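Local atomic coordinates of GTP-sensing transcriptional pleiotropic repressor CodY (Clostridioides difficile, PDB entry 5N0L), a protein that represses transcription as a nutrient sensor, binding isoleucine as cofactor in its GAF domain and probably also responding to GTP. Residues V39-V47 and L56-V66; I88-E98 and L111-P119. One frame throughout, in Å; residues are numbered along the deposited sequence.

Contact 1: residues V39-V47 and L56-V66; sequences VLSSNVYVV and LHLNDVQDSSV. With ILE (isoleucine), chain G.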
loop_
_atom_site.group_PDB
_atom_site.type_symbol
_atom_site.label_atom_id
_atom_site.label_comp_id
_atom_site.label_asym_id
_atom_site.label_seq_id
_atom_site.Cartn_x
_atom_site.Cartn_y
_atom_site.Cartn_z
ATOM N N VAL A 39 14.663 -15.977 23.192
ATOM C CA VAL A 39 13.816 -16.089 24.513
ATOM C C VAL A 39 13.625 -17.591 24.696
ATOM O O VAL A 39 13.713 -17.926 25.830
ATOM C CB VAL A 39 12.569 -15.142 24.597
ATOM C CG1 VAL A 39 12.888 -13.661 24.426
ATOM C CG2 VAL A 39 11.455 -15.596 23.702
ATOM N N LEU A 40 13.389 -18.519 23.629
ATOM C CA LEU A 40 13.147 -19.831 23.779
ATOM C C LEU A 40 14.322 -20.745 23.622
ATOM O O LEU A 40 14.084 -21.945 23.683
ATOM C CB LEU A 40 11.994 -20.207 22.875
ATOM C CG LEU A 40 10.762 -19.335 22.882
ATOM C CD1 LEU A 40 9.689 -19.807 21.939
ATOM C CD2 LEU A 40 10.159 -19.486 24.379
ATOM N N SER A 41 15.572 -20.195 23.427
ATOM C CA SER A 41 16.805 -21.005 23.243
ATOM C C SER A 41 16.524 -22.068 22.219
ATOM O O SER A 41 16.791 -23.248 22.473
ATOM C CB SER A 41 17.233 -21.641 24.589
ATOM O OG SER A 41 17.537 -20.552 25.426
ATOM N N SER A 42 15.990 -21.659 21.050
ATOM C CA SER A 42 15.474 -22.657 20.136
ATOM C C SER A 42 15.961 -22.378 18.679
ATOM O O SER A 42 16.183 -21.251 18.385
ATOM C CB SER A 42 13.971 -22.627 20.081
ATOM O OG SER A 42 13.412 -23.134 21.330
ATOM N N ASN A 43 15.958 -23.421 17.883
ATOM C CA ASN A 43 15.893 -23.182 16.353
ATOM C C ASN A 43 14.501 -22.755 16.037
ATOM O O ASN A 43 13.573 -23.407 16.464
ATOM C CB ASN A 43 16.214 -24.508 15.655
ATOM C CG ASN A 43 17.703 -24.862 15.665
ATOM O OD1 ASN A 43 18.553 -24.096 16.182
ATOM N ND2 ASN A 43 18.055 -26.034 15.014
ATOM N N VAL A 44 14.342 -21.699 15.248
ATOM C CA VAL A 44 13.089 -21.154 14.839
ATOM C C VAL A 44 13.081 -21.051 13.267
ATOM O O VAL A 44 13.988 -20.404 12.711
ATOM C CB VAL A 44 12.971 -19.749 15.363
ATOM C CG1 VAL A 44 11.693 -19.083 15.061
ATOM C CG2 VAL A 44 13.181 -19.805 16.948
ATOM N N TYR A 45 12.055 -21.600 12.730
ATOM C CA TYR A 45 11.768 -21.464 11.271
ATOM C C TYR A 45 10.429 -20.861 11.013
ATOM O O TYR A 45 9.395 -21.354 11.548
ATOM C CB TYR A 45 11.835 -22.820 10.684
ATOM C CG TYR A 45 12.990 -23.684 10.966
ATOM C CD1 TYR A 45 13.049 -24.528 12.138
ATOM C CD2 TYR A 45 14.074 -23.812 10.110
ATOM C CE1 TYR A 45 14.036 -25.351 12.405
ATOM C CE2 TYR A 45 15.111 -24.664 10.361
ATOM C CZ TYR A 45 15.137 -25.473 11.470
ATOM O OH TYR A 45 16.158 -26.350 11.750
ATOM N N VAL A 46 10.398 -19.751 10.242
ATOM C CA VAL A 46 9.159 -19.179 9.787
ATOM C C VAL A 46 9.054 -19.626 8.324
ATOM O O VAL A 46 9.891 -19.173 7.564
ATOM C CB VAL A 46 9.222 -17.699 9.886
ATOM C CG1 VAL A 46 8.003 -17.060 9.364
ATOM C CG2 VAL A 46 9.389 -17.253 11.382
ATOM N N VAL A 47 8.049 -20.414 8.011
ATOM C CA VAL A 47 8.003 -21.118 6.746
ATOM C C VAL A 47 6.690 -20.794 6.048
ATOM O O VAL A 47 5.583 -20.999 6.591
ATOM C CB VAL A 47 8.067 -22.659 6.985
ATOM C CG1 VAL A 47 8.164 -23.342 5.589
ATOM C CG2 VAL A 47 9.289 -23.071 7.767
ATOM N N LEU A 56 14.602 -17.244 9.993
ATOM C CA LEU A 56 15.424 -18.329 10.499
ATOM C C LEU A 56 16.275 -17.871 11.605
ATOM O O LEU A 56 16.864 -16.841 11.508
ATOM C CB LEU A 56 16.333 -18.833 9.379
ATOM C CG LEU A 56 17.264 -19.984 9.712
ATOM C CD1 LEU A 56 16.558 -21.287 10.037
ATOM C CD2 LEU A 56 18.233 -20.248 8.512
ATOM N N HIS A 57 16.330 -18.680 12.705
ATOM C CA HIS A 57 17.333 -18.542 13.722
ATOM C C HIS A 57 17.800 -19.910 14.149
ATOM O O HIS A 57 16.972 -20.841 14.398
ATOM C CB HIS A 57 16.775 -17.944 15.017
ATOM C CG HIS A 57 17.819 -17.848 16.092
ATOM N ND1 HIS A 57 18.879 -16.947 16.109
ATOM C CD2 HIS A 57 18.022 -18.704 17.132
ATOM C CE1 HIS A 57 19.605 -17.209 17.204
ATOM N NE2 HIS A 57 19.126 -18.294 17.795
ATOM N N LEU A 58 19.098 -20.083 14.273
ATOM C CA LEU A 58 19.675 -21.431 14.636
ATOM C C LEU A 58 20.463 -21.377 15.931
ATOM O O LEU A 58 21.562 -20.866 15.980
ATOM C CB LEU A 58 20.587 -22.004 13.484
ATOM C CG LEU A 58 19.831 -22.309 12.185
ATOM C CD1 LEU A 58 20.915 -22.638 11.100
ATOM C CD2 LEU A 58 18.761 -23.427 12.327
ATOM N N ASN A 59 19.850 -21.882 17.003
ATOM C CA ASN A 59 20.563 -22.120 18.244
ATOM C C ASN A 59 21.529 -23.310 18.129
ATOM O O ASN A 59 22.562 -23.311 18.761
ATOM C CB ASN A 59 19.458 -22.391 19.323
ATOM C CG ASN A 59 20.067 -22.487 20.730
ATOM O OD1 ASN A 59 20.345 -21.453 21.313
ATOM N ND2 ASN A 59 20.323 -23.714 21.260
ATOM N N ASP A 60 21.160 -24.315 17.315
ATOM C CA ASP A 60 21.902 -25.523 17.100
ATOM C C ASP A 60 22.109 -25.655 15.546
ATOM O O ASP A 60 21.286 -26.206 14.873
ATOM C CB ASP A 60 21.191 -26.708 17.629
ATOM C CG ASP A 60 20.932 -26.531 19.185
ATOM O OD1 ASP A 60 21.894 -26.824 19.894
ATOM O OD2 ASP A 60 19.847 -26.003 19.567
ATOM N N VAL A 61 23.173 -25.040 15.063
ATOM C CA VAL A 61 23.392 -24.902 13.569
ATOM C C VAL A 61 23.410 -26.240 12.813
ATOM O O VAL A 61 22.831 -26.355 11.684
ATOM C CB VAL A 61 24.644 -24.039 13.291
ATOM C CG1 VAL A 61 25.021 -24.043 11.759
ATOM C CG2 VAL A 61 24.491 -22.578 13.729
ATOM N N GLN A 62 23.947 -27.275 13.447
ATOM C CA GLN A 62 24.072 -28.585 12.828
ATOM C C GLN A 62 22.772 -29.261 12.537
ATOM O O GLN A 62 22.727 -30.196 11.751
ATOM C CB GLN A 62 25.025 -29.521 13.595
ATOM C CG GLN A 62 26.467 -28.996 13.691
ATOM C CD GLN A 62 27.214 -29.094 12.356
ATOM O OE1 GLN A 62 27.564 -28.073 11.709
ATOM N NE2 GLN A 62 27.459 -30.337 11.924
ATOM N N ASP A 63 21.690 -28.900 13.256
ATOM C CA ASP A 63 20.398 -29.483 13.065
ATOM C C ASP A 63 19.467 -28.794 12.095
ATOM O O ASP A 63 18.310 -29.184 11.972
ATOM C CB ASP A 63 19.658 -29.443 14.545
ATOM C CG ASP A 63 20.402 -30.228 15.581
ATOM O OD1 ASP A 63 21.366 -30.947 15.260
ATOM O OD2 ASP A 63 19.905 -30.169 16.777
ATOM N N SER A 64 19.992 -27.826 11.282
ATOM C CA SER A 64 19.123 -27.090 10.354
ATOM C C SER A 64 18.520 -28.013 9.336
ATOM O O SER A 64 19.228 -28.866 8.812
ATOM C CB SER A 64 19.894 -26.024 9.648
ATOM O OG SER A 64 18.981 -25.412 8.779
ATOM N N SER A 65 17.248 -27.869 9.082
ATOM C CA SER A 65 16.574 -28.615 7.992
ATOM C C SER A 65 16.427 -27.757 6.707
ATOM O O SER A 65 15.666 -28.116 5.846
ATOM C CB SER A 65 15.191 -29.121 8.414
ATOM O OG SER A 65 15.365 -30.189 9.314
ATOM N N VAL A 66 17.022 -26.585 6.717
ATOM C CA VAL A 66 16.944 -25.656 5.570
ATOM C C VAL A 66 17.770 -26.267 4.464
ATOM O O VAL A 66 18.835 -26.840 4.654
ATOM C CB VAL A 66 17.480 -24.264 5.873
ATOM C CG1 VAL A 66 17.343 -23.376 4.673
ATOM C CG2 VAL A 66 16.673 -23.500 6.956
HETATM N N ILE G . 15.849 -30.360 11.968
HETATM C CA ILE G . 15.019 -29.343 12.680
HETATM C C ILE G . 15.763 -28.837 13.889
HETATM O O ILE G . 16.229 -29.654 14.679
HETATM C CB ILE G . 13.676 -29.934 13.053
HETATM C CG1 ILE G . 12.894 -30.246 11.768
HETATM C CG2 ILE G . 12.854 -28.939 13.803
HETATM C CD1 ILE G . 12.268 -29.046 11.081
HETATM O OXT ILE G . 15.948 -27.641 13.972
HETATM O O HOH W 1 17.458 -26.531 18.320
#
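Asn43 and Tyr45, which lose the most surface here, reach from strand 43-48 to the chain that follows strand 53-57, and both end on the bound isoleucine. The amide of Asn43 works on two sides. Asn43 OD1 takes the backbone N-H of Asp60, with Asp60 N at 2.9 Å and nearly straight (170° at the hydrogen). Asn43 ND2 gives one N-H to Asp60 O at 3.2 Å, close to the amide plane, and the other to the ligand carboxylate, with ND2 to isoleucine OXT 2.8 Å. These three bonds of the amide fix its rotation. Asp60 O is itself held by Asp63 N, which arrives from the face opposite to ND2. Leu58 CD2 packs against Asn43 CG.

With CG of Tyr45 anti to its carbonyl carbon (chi1 -49°), the ring lies alongside Leu56, whose CD1 comes within 3.5 Å of Tyr45 CD2, while Val66 CG2 meets the ring edge. At the far end, Tyr45 OH donates to isoleucine OXT at 2.6 Å and accepts a longer bond from Ser65 N. Phe77 packs edge-to-face with this ring.

Val44 and His57 form an antiparallel hydrogen-bonded pair, Val44 N to His57 O 2.9 Å, within a beta hairpin at the margin of the GAF sheet. The ligand ammonium is held separately, its N lying 2.7 Å from Asp63 O and equally close to Ser65 OG. From these segments, two uncharged donors thus meet OXT and two oxygens meet N; Glu107 and Lys113 complete the polar grip on the ligand, and their charges would probably balance those of its ammonium and carboxylate.

Contact 2: residues I88-E98 and L111-P119; sequences IDETLENLNGE and LQKYTTVVP. With ILE (isoleucine), chain G.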
loop_
_atom_site.group_PDB
_atom_site.type_symbol
_atom_site.label_atom_id
_atom_site.label_comp_id
_atom_site.label_asym_id
_atom_site.label_seq_id
_atom_site.Cartn_x
_atom_site.Cartn_y
_atom_site.Cartn_z
ATOM N N ILE A 88 -0.959 -30.428 9.958
ATOM C CA ILE A 88 -1.172 -29.969 11.374
ATOM C C ILE A 88 -2.083 -28.737 11.328
ATOM O O ILE A 88 -1.701 -27.710 10.811
ATOM C CB ILE A 88 0.204 -29.644 12.029
ATOM C CG1 ILE A 88 1.141 -30.916 12.139
ATOM C CG2 ILE A 88 0.086 -28.966 13.420
ATOM C CD1 ILE A 88 2.609 -30.715 12.367
ATOM N N ASP A 89 -3.310 -28.818 11.879
ATOM C CA ASP A 89 -4.242 -27.663 11.829
ATOM C C ASP A 89 -4.380 -26.837 13.106
ATOM O O ASP A 89 -4.984 -25.807 13.082
ATOM C CB ASP A 89 -5.643 -28.086 11.359
ATOM C CG ASP A 89 -6.440 -28.841 12.422
ATOM O OD1 ASP A 89 -5.871 -29.587 13.258
ATOM O OD2 ASP A 89 -7.669 -28.653 12.417
ATOM N N GLU A 90 -3.814 -27.338 14.186
ATOM C CA GLU A 90 -3.724 -26.652 15.491
ATOM C C GLU A 90 -2.339 -26.839 16.028
ATOM O O GLU A 90 -1.697 -27.791 15.664
ATOM C CB GLU A 90 -4.631 -27.355 16.535
ATOM C CG GLU A 90 -6.012 -27.608 16.166
ATOM C CD GLU A 90 -6.763 -28.037 17.407
ATOM O OE1 GLU A 90 -7.595 -27.229 17.853
ATOM O OE2 GLU A 90 -6.465 -29.142 17.949
ATOM N N THR A 91 -1.906 -25.984 16.969
ATOM C CA THR A 91 -0.650 -26.166 17.562
ATOM C C THR A 91 -0.378 -27.601 17.968
ATOM O O THR A 91 -1.171 -28.296 18.664
ATOM C CB THR A 91 -0.417 -25.175 18.698
ATOM O OG1 THR A 91 -0.479 -23.844 18.219
ATOM C CG2 THR A 91 0.951 -25.419 19.357
ATOM N N LEU A 92 0.763 -28.087 17.530
ATOM C CA LEU A 92 1.299 -29.368 17.910
ATOM C C LEU A 92 2.462 -29.143 18.829
ATOM O O LEU A 92 3.565 -28.652 18.444
ATOM C CB LEU A 92 1.712 -30.141 16.675
ATOM C CG LEU A 92 2.231 -31.538 17.003
ATOM C CD1 LEU A 92 1.205 -32.473 17.695
ATOM C CD2 LEU A 92 2.714 -32.206 15.727
ATOM N N GLU A 93 2.277 -29.478 20.142
ATOM C CA GLU A 93 3.361 -29.158 21.071
ATOM C C GLU A 93 4.142 -30.319 21.484
ATOM O O GLU A 93 3.596 -31.393 21.696
ATOM C CB GLU A 93 2.936 -28.355 22.286
ATOM C CG GLU A 93 1.953 -28.929 23.185
ATOM C CD GLU A 93 2.163 -28.477 24.659
ATOM O OE1 GLU A 93 2.916 -27.547 25.110
ATOM O OE2 GLU A 93 1.552 -29.160 25.416
ATOM N N ASN A 94 5.444 -30.103 21.640
ATOM C CA ASN A 94 6.355 -31.092 22.190
ATOM C C ASN A 94 6.380 -32.396 21.491
ATOM O O ASN A 94 6.348 -33.442 22.078
ATOM C CB ASN A 94 6.082 -31.294 23.747
ATOM C CG ASN A 94 6.362 -30.087 24.518
ATOM O OD1 ASN A 94 5.564 -29.662 25.434
ATOM N ND2 ASN A 94 7.491 -29.493 24.220
ATOM N N LEU A 95 6.405 -32.352 20.149
ATOM C CA LEU A 95 6.656 -33.484 19.408
ATOM C C LEU A 95 8.101 -33.933 19.778
ATOM O O LEU A 95 9.045 -33.105 19.845
ATOM C CB LEU A 95 6.553 -33.020 17.893
ATOM C CG LEU A 95 6.688 -34.055 16.863
ATOM C CD1 LEU A 95 5.514 -35.007 16.930
ATOM C CD2 LEU A 95 6.665 -33.324 15.490
ATOM N N ASN A 96 8.235 -35.225 20.107
ATOM C CA ASN A 96 9.423 -35.896 20.691
ATOM C C ASN A 96 9.093 -37.452 20.524
ATOM O O ASN A 96 7.977 -37.776 20.280
ATOM C CB ASN A 96 9.412 -35.414 22.197
ATOM C CG ASN A 96 10.546 -35.965 23.067
ATOM O OD1 ASN A 96 10.255 -36.764 23.952
ATOM N ND2 ASN A 96 11.799 -35.529 22.900
ATOM N N GLY A 97 9.917 -38.467 20.663
ATOM C CA GLY A 97 11.138 -38.599 20.213
ATOM C C GLY A 97 10.765 -39.312 18.848
ATOM O O GLY A 97 10.798 -38.634 17.855
ATOM N N GLU A 98 10.395 -40.600 18.776
ATOM C CA GLU A 98 10.096 -41.248 17.440
ATOM C C GLU A 98 8.865 -40.713 16.742
ATOM O O GLU A 98 8.795 -40.731 15.468
ATOM C CB GLU A 98 10.035 -42.795 17.458
ATOM C CG GLU A 98 11.406 -43.441 17.651
ATOM C CD GLU A 98 11.578 -44.750 16.906
ATOM O OE1 GLU A 98 11.568 -45.801 17.575
ATOM O OE2 GLU A 98 11.734 -44.709 15.652
ATOM N N LEU A 111 16.216 -37.102 17.807
ATOM C CA LEU A 111 14.895 -37.564 18.264
ATOM C C LEU A 111 14.689 -37.165 19.687
ATOM O O LEU A 111 13.534 -37.239 20.140
ATOM C CB LEU A 111 14.653 -39.075 18.091
ATOM C CG LEU A 111 14.761 -39.533 16.594
ATOM C CD1 LEU A 111 14.581 -41.044 16.529
ATOM C CD2 LEU A 111 13.722 -38.798 15.740
ATOM N N GLN A 112 15.762 -36.743 20.361
ATOM C CA GLN A 112 15.681 -36.233 21.792
ATOM C C GLN A 112 15.186 -34.788 21.883
ATOM O O GLN A 112 14.941 -34.235 22.923
ATOM C CB GLN A 112 16.982 -36.363 22.580
ATOM C CG GLN A 112 18.070 -37.246 22.050
ATOM C CD GLN A 112 19.014 -36.454 21.150
ATOM O OE1 GLN A 112 20.018 -35.887 21.663
ATOM N NE2 GLN A 112 18.696 -36.381 19.804
ATOM N N LYS A 113 14.986 -34.126 20.785
ATOM C CA LYS A 113 14.518 -32.768 20.789
ATOM C C LYS A 113 12.990 -32.658 20.991
ATOM O O LYS A 113 12.254 -33.611 20.822
ATOM C CB LYS A 113 14.865 -32.113 19.424
ATOM C CG LYS A 113 16.379 -32.068 19.300
ATOM C CD LYS A 113 16.815 -31.333 18.038
ATOM C CE LYS A 113 16.755 -29.867 18.220
ATOM N NZ LYS A 113 17.307 -29.041 17.080
ATOM N N TYR A 114 12.588 -31.482 21.457
ATOM C CA TYR A 114 11.196 -31.112 21.546
ATOM C C TYR A 114 10.940 -30.130 20.460
ATOM O O TYR A 114 11.643 -29.124 20.389
ATOM C CB TYR A 114 10.906 -30.394 22.895
ATOM C CG TYR A 114 11.180 -31.332 24.102
ATOM C CD1 TYR A 114 10.177 -32.164 24.559
ATOM C CD2 TYR A 114 12.392 -31.358 24.728
ATOM C CE1 TYR A 114 10.421 -33.025 25.623
ATOM C CE2 TYR A 114 12.659 -32.211 25.818
ATOM C CZ TYR A 114 11.660 -33.070 26.238
ATOM O OH TYR A 114 11.877 -33.881 27.378
ATOM N N THR A 115 9.926 -30.413 19.687
ATOM C CA THR A 115 9.537 -29.535 18.584
ATOM C C THR A 115 8.055 -29.133 18.663
ATOM O O THR A 115 7.171 -29.993 18.877
ATOM C CB THR A 115 9.840 -30.275 17.243
ATOM O OG1 THR A 115 11.255 -30.527 17.203
ATOM C CG2 THR A 115 9.369 -29.316 16.053
ATOM N N THR A 116 7.799 -27.845 18.561
ATOM C CA THR A 116 6.494 -27.299 18.497
ATOM C C THR A 116 6.209 -26.691 17.113
ATOM O O THR A 116 7.047 -25.931 16.583
ATOM C CB THR A 116 6.334 -26.287 19.619
ATOM O OG1 THR A 116 6.367 -27.046 20.884
ATOM C CG2 THR A 116 5.027 -25.488 19.511
ATOM N N VAL A 117 5.053 -26.998 16.601
ATOM C CA VAL A 117 4.610 -26.563 15.238
ATOM C C VAL A 117 3.312 -25.788 15.335
ATOM O O VAL A 117 2.238 -26.297 15.841
ATOM C CB VAL A 117 4.470 -27.773 14.324
ATOM C CG1 VAL A 117 4.131 -27.304 12.877
ATOM C CG2 VAL A 117 5.718 -28.666 14.362
ATOM N N VAL A 118 3.437 -24.519 14.960
ATOM C CA VAL A 118 2.349 -23.567 15.090
ATOM C C VAL A 118 1.890 -23.098 13.728
ATOM O O VAL A 118 2.706 -22.417 13.032
ATOM C CB VAL A 118 2.719 -22.361 15.923
ATOM C CG1 VAL A 118 1.498 -21.451 16.121
ATOM C CG2 VAL A 118 3.332 -22.829 17.252
ATOM N N PRO A 119 0.612 -23.369 13.400
ATOM C CA PRO A 119 0.093 -22.803 12.124
ATOM C C PRO A 119 0.103 -21.287 12.128
ATOM O O PRO A 119 -0.224 -20.615 13.120
ATOM C CB PRO A 119 -1.324 -23.346 12.033
ATOM C CG PRO A 119 -1.269 -24.670 12.780
ATOM C CD PRO A 119 -0.318 -24.404 13.927
HETATM N N ILE G . 15.849 -30.360 11.968
HETATM C CA ILE G . 15.019 -29.343 12.680
HETATM C C ILE G . 15.763 -28.837 13.889
HETATM O O ILE G . 16.229 -29.654 14.679
HETATM C CB ILE G . 13.676 -29.934 13.053
HETATM C CG1 ILE G . 12.894 -30.246 11.768
HETATM C CG2 ILE G . 12.854 -28.939 13.803
HETATM C CD1 ILE G . 12.268 -29.046 11.081
HETATM O OXT ILE G . 15.948 -27.641 13.972
#
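An antiparallel strand pair with a G1 beta bulge joins edge strand 92-95 to strand 114-122, their short segments running at 166° with axes 4.2 Å apart. Leu92 and Val117 make a hydrogen-bonded pair, Leu92 N to Val117 O 2.9 Å. Leu95 and Thr115 make the next, with Leu95 N to Thr115 O 2.8 Å, one residue out of step. The shift falls at Asn94, whose positive phi (56°) is that of the first bulge position; both Asn94 and Leu95 face Thr115. The N-H of Asn94 turns instead to a side chain, donating to Thr116 OG1 at 3.3 Å in a nearly straight line.

This pairing closes one margin of the five-stranded antiparallel sheet of the GAF domain. On the face bearing Leu92 and Leu95, Ile103 of helix 100-103 covers both leucines, and Ile88 CD1 meets Val117 CG1 at 3.8 Å with the side chains at about a right angle. Leu144 of helix 141-158 packs on Glu93 and Thr116 from the other side.

Past the bulge, Asn96 extends with CG anti to its backbone N, bringing its amide over one face of the Tyr114 ring; the two planes are 9° apart, and ND2 sits 3.9 Å above the ring, offset toward the rim. The same ND2 donates to Lys113 O at 2.9 Å, from well above the carbonyl plane. Lys113 itself sends NZ to the isoleucine carboxylate, 2.7 Å from ligand O.

Overall arrangement
Contacts 1 and 2 belong to opposite margins of one antiparallel sheet: strands 53-57 and 43-48 at one side, 114-122 and 92-95 at the other, with strand 125-134 between. Their centres are about 14 Å apart, and the bound isoleucine bridges them. Its carboxylate is shared, OXT being held from contact 1 and O from contact 2. The two also meet directly through a salt bridge, Asp63 OD2 to Lys113 NZ 2.8 Å, so the acid, whose OD2 is also bonded to Tyr135, probably helps to orient the lysine. Glu107, from the chain between 88-98 and 111-119, adds a further hydrogen bond to the ligand.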